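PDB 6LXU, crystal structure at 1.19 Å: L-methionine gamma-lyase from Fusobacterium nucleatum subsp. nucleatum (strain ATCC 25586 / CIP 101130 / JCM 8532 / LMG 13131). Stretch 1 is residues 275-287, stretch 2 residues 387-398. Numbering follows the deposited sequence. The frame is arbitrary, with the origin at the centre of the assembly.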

# COMPACT_ATOMS: atom_id res chain seq x y z
N ARG A 275 19.89 -28.23 -1.47
CA ARG A 275 20.80 -29.34 -1.77
C ARG A 275 21.43 -29.89 -0.49
O ARG A 275 21.57 -31.11 -0.32
CB ARG A 275 21.84 -28.94 -2.83
CG ARG A 275 21.22 -28.92 -4.22
CD ARG A 275 22.14 -28.57 -5.38
NE ARG A 275 22.08 -27.15 -5.72
CZ ARG A 275 22.91 -26.21 -5.25
NH1 ARG A 275 23.89 -26.54 -4.41
NH2 ARG A 275 22.76 -24.95 -5.63
N THR A 276 21.79 -29.00 0.44
CA THR A 276 22.36 -29.41 1.71
C THR A 276 21.34 -30.17 2.56
O THR A 276 21.67 -31.19 3.19
CB THR A 276 22.89 -28.17 2.44
OG1 THR A 276 23.91 -27.58 1.64
CG2 THR A 276 23.46 -28.51 3.79
N ILE A 277 20.10 -29.71 2.55
CA ILE A 277 19.04 -30.39 3.29
C ILE A 277 18.72 -31.75 2.67
O ILE A 277 18.46 -32.71 3.41
CB ILE A 277 17.79 -29.48 3.41
CG1 ILE A 277 18.14 -28.27 4.28
CG2 ILE A 277 16.60 -30.23 3.99
CD1 ILE A 277 17.17 -27.12 4.11
N VAL A 278 18.74 -31.86 1.35
CA VAL A 278 18.53 -33.16 0.69
C VAL A 278 19.56 -34.18 1.17
O VAL A 278 19.20 -35.32 1.50
CB VAL A 278 18.58 -33.03 -0.85
CG1 VAL A 278 18.66 -34.40 -1.54
CG2 VAL A 278 17.38 -32.27 -1.35
N ASP A 279 20.83 -33.78 1.23
CA ASP A 279 21.86 -34.70 1.69
C ASP A 279 21.59 -35.15 3.13
O ASP A 279 21.71 -36.35 3.44
CB ASP A 279 23.24 -34.07 1.57
CG ASP A 279 24.36 -35.09 1.68
OD1 ASP A 279 24.40 -36.00 0.83
OD2 ASP A 279 25.15 -35.01 2.62
N PHE A 280 21.23 -34.21 4.00
CA PHE A 280 20.88 -34.52 5.38
C PHE A 280 19.71 -35.50 5.47
O PHE A 280 19.77 -36.52 6.17
CB PHE A 280 20.56 -33.21 6.13
CG PHE A 280 19.88 -33.42 7.44
CD1 PHE A 280 20.61 -33.85 8.55
CD2 PHE A 280 18.52 -33.20 7.59
CE1 PHE A 280 19.99 -34.03 9.77
CE2 PHE A 280 17.90 -33.40 8.81
CZ PHE A 280 18.63 -33.82 9.89
N LEU A 281 18.63 -35.21 4.76
CA LEU A 281 17.44 -36.07 4.82
C LEU A 281 17.70 -37.43 4.22
O LEU A 281 17.27 -38.46 4.76
CB LEU A 281 16.26 -35.42 4.12
CG LEU A 281 15.69 -34.16 4.76
CD1 LEU A 281 14.72 -33.47 3.81
CD2 LEU A 281 15.00 -34.47 6.07
N ASN A 282 18.40 -37.47 3.10
CA ASN A 282 18.62 -38.74 2.40
C ASN A 282 19.52 -39.69 3.19
O ASN A 282 19.44 -40.91 2.97
CB ASN A 282 19.20 -38.51 1.01
CG ASN A 282 18.87 -39.62 0.04
OD1 ASN A 282 17.79 -40.19 0.08
ND2 ASN A 282 19.80 -39.89 -0.88
N LYS A 283 20.35 -39.16 4.08
CA LYS A 283 21.20 -39.97 4.97
C LYS A 283 20.58 -40.19 6.34
O LYS A 283 21.20 -40.86 7.19
CB LYS A 283 22.58 -39.30 5.12
CG LYS A 283 23.38 -39.27 3.83
CD LYS A 283 24.65 -38.45 3.96
CE LYS A 283 25.51 -38.56 2.71
NZ LYS A 283 26.63 -37.58 2.70
N HIS A 284 19.38 -39.68 6.59
CA HIS A 284 18.81 -39.76 7.92
C HIS A 284 18.11 -41.10 8.13
O HIS A 284 17.29 -41.48 7.31
CB HIS A 284 17.81 -38.63 8.18
CG HIS A 284 17.54 -38.42 9.63
ND1 HIS A 284 16.74 -39.26 10.37
CD2 HIS A 284 18.00 -37.48 10.49
CE1 HIS A 284 16.71 -38.84 11.62
NE2 HIS A 284 17.45 -37.76 11.72
N PRO A 285 18.41 -41.79 9.26
CA PRO A 285 17.79 -43.12 9.46
C PRO A 285 16.27 -43.16 9.54
O PRO A 285 15.69 -44.21 9.21
CB PRO A 285 18.42 -43.62 10.77
CG PRO A 285 19.67 -42.83 10.93
CD PRO A 285 19.42 -41.50 10.29
N LYS A 286 15.61 -42.07 9.93
CA LYS A 286 14.15 -42.05 10.03
C LYS A 286 13.41 -41.67 8.74
O LYS A 286 12.18 -41.73 8.69
CB LYS A 286 13.71 -41.17 11.19
CG LYS A 286 14.17 -41.74 12.52
CD LYS A 286 13.63 -40.96 13.69
CE LYS A 286 14.20 -41.48 14.99
NZ LYS A 286 13.79 -40.65 16.14
N VAL A 287 14.18 -41.34 7.72
CA VAL A 287 13.65 -40.96 6.42
C VAL A 287 13.91 -42.14 5.50
O VAL A 287 15.06 -42.53 5.34
CB VAL A 287 14.34 -39.68 5.89
CG1 VAL A 287 13.87 -39.36 4.48
CG2 VAL A 287 14.07 -38.52 6.82
N ILE A 387 17.85 -24.48 9.83
CA ILE A 387 16.79 -25.31 9.28
C ILE A 387 17.05 -26.78 9.63
O ILE A 387 16.15 -27.48 10.08
CB ILE A 387 16.65 -25.14 7.75
CG1 ILE A 387 16.40 -23.66 7.35
CG2 ILE A 387 15.51 -26.01 7.23
CD1 ILE A 387 16.55 -23.42 5.86
N ILE A 388 18.29 -27.22 9.41
CA ILE A 388 18.67 -28.60 9.73
C ILE A 388 18.55 -28.88 11.22
O ILE A 388 18.05 -29.95 11.59
CB ILE A 388 20.05 -28.94 9.15
CG1 ILE A 388 19.94 -29.03 7.62
CG2 ILE A 388 20.57 -30.27 9.72
CD1 ILE A 388 21.23 -29.22 6.86
N ALA A 389 18.96 -27.96 12.08
CA ALA A 389 18.82 -28.19 13.52
C ALA A 389 17.36 -28.37 13.91
O ALA A 389 17.02 -29.22 14.75
CB ALA A 389 19.45 -27.05 14.31
N ASP A 390 16.47 -27.60 13.28
CA ASP A 390 15.05 -27.72 13.56
C ASP A 390 14.52 -29.08 13.10
O ASP A 390 13.83 -29.76 13.86
CB ASP A 390 14.27 -26.57 12.89
CG ASP A 390 12.83 -26.48 13.31
OD1 ASP A 390 12.54 -26.71 14.52
OD2 ASP A 390 11.98 -26.13 12.46
N LEU A 391 14.81 -29.47 11.87
CA LEU A 391 14.40 -30.79 11.39
C LEU A 391 14.99 -31.91 12.25
O LEU A 391 14.28 -32.87 12.57
CB LEU A 391 14.82 -30.98 9.94
CG LEU A 391 14.13 -30.06 8.92
CD1 LEU A 391 14.83 -30.14 7.57
CD2 LEU A 391 12.66 -30.41 8.77
N GLU A 392 16.26 -31.78 12.62
CA GLU A 392 16.92 -32.81 13.42
C GLU A 392 16.24 -32.99 14.77
O GLU A 392 15.95 -34.14 15.15
CB GLU A 392 18.40 -32.47 13.60
CG GLU A 392 19.20 -33.40 14.53
CD GLU A 392 19.16 -34.86 14.15
OE1 GLU A 392 18.86 -35.21 12.98
OE2 GLU A 392 19.45 -35.70 15.04
N GLN A 393 15.95 -31.91 15.49
CA GLN A 393 15.29 -32.04 16.79
C GLN A 393 13.87 -32.59 16.64
O GLN A 393 13.43 -33.38 17.48
CB GLN A 393 15.35 -30.76 17.63
CG GLN A 393 14.55 -29.56 17.12
CD GLN A 393 13.06 -29.64 17.40
OE1 GLN A 393 12.62 -30.30 18.35
NE2 GLN A 393 12.27 -28.97 16.57
N GLY A 394 13.16 -32.21 15.58
CA GLY A 394 11.84 -32.76 15.33
C GLY A 394 11.88 -34.25 15.02
O GLY A 394 11.04 -35.02 15.52
N LEU A 395 12.83 -34.65 14.20
CA LEU A 395 13.00 -36.07 13.85
C LEU A 395 13.36 -36.92 15.07
O LEU A 395 12.95 -38.08 15.15
CB LEU A 395 14.05 -36.24 12.75
CG LEU A 395 13.65 -35.74 11.36
CD1 LEU A 395 14.89 -35.58 10.49
CD2 LEU A 395 12.63 -36.65 10.71
N GLU A 396 14.10 -36.35 16.02
CA GLU A 396 14.44 -37.04 17.28
C GLU A 396 13.20 -37.45 18.07
O GLU A 396 13.24 -38.44 18.81
CB GLU A 396 15.33 -36.17 18.17
CG GLU A 396 16.78 -36.07 17.72
CD GLU A 396 17.63 -35.09 18.52
OE1 GLU A 396 17.08 -34.30 19.32
OE2 GLU A 396 18.86 -35.11 18.35
N LYS A 397 12.10 -36.70 17.92
CA LYS A 397 10.86 -36.97 18.66
C LYS A 397 10.03 -38.12 18.10
O LYS A 397 9.09 -38.57 18.76
CB LYS A 397 9.96 -35.72 18.72
CG LYS A 397 10.63 -34.44 19.20
CD LYS A 397 11.33 -34.59 20.54
CE LYS A 397 11.80 -33.25 21.07
NZ LYS A 397 12.93 -32.69 20.29
N ILE A 398 10.35 -38.60 16.90
CA ILE A 398 9.61 -39.72 16.32
C ILE A 398 10.08 -41.00 17.01
O ILE A 398 11.26 -41.32 16.98
CB ILE A 398 9.83 -39.85 14.80
CG1 ILE A 398 9.34 -38.60 14.07
CG2 ILE A 398 9.12 -41.10 14.27
CD1 ILE A 398 9.87 -38.48 12.65
OXT ILE A 398 9.28 -41.75 17.60

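Where two helices pack side by side, the apolar residues usually fill the space between them, while polar groups at its margin do best where they find partners. The pairing of residues 275-287 with the C-terminal segment 387-398 of this methionine gamma-lyase is a compact example. The two helices run in nearly the same direction, 22° apart, with axes 10.9 Å apart at closest approach, and the stretches together bury 617 Å².

Along the helices the contact is mostly hydrocarbon. I277 leaves its backbone sideways, but its end bends nearer, placing CD1 3.7 Å from CG2 of I387 and CG2 4.0 Å from CD1 of L391. F280 is the knob of the packing: its t rotamer sets the ring among I388, L391, E392 and L395. CG2 of I388 lies over one face, 3.8 Å from the F280 ring centroid and only 11° off the normal, a CH-pi contact. At the ring edge, CZ of F280 comes within 3.4 Å of OE1 of E392, so the flat side chain meets a methyl over its face and a carboxylate oxygen near its plane.

H284, just beyond its helix, repeats this arrangement with a ring that also carries polar atoms. CD1 of L395 sits 3.7 Å from the H284 ring centroid, over the face, while NE2 of H284 donates to OE1 of E392 at 3.2 Å. That bond is weak, its angle at the hydrogen being 132°. The other ring nitrogen is used locally: ND1 of H284 accepts the backbone N of K286 at 3.1 Å, within the type I turn from H284 to V287. One nitrogen thus braces the turn and the other reaches across to the second stretch.

The shortest hydrogen bonds across the contact are made by K286. Its extended side chain, m at chi1 and t thereafter, delivers NZ to the end of the chain, where it donates to O of L395 at 2.9 Å and to O of I398 at 2.7 Å. The first acceptor is a backbone carbonyl that also receives the amide N of I398 at 3.2 Å; the second belongs to the terminal carboxylate, whose negative charge suits an ammonium group. Lysine fits here because its long aliphatic part packs beside I398, with CD of K286 4.1 Å from CB of I398, while its charged tip satisfies oxygens at the chain terminus.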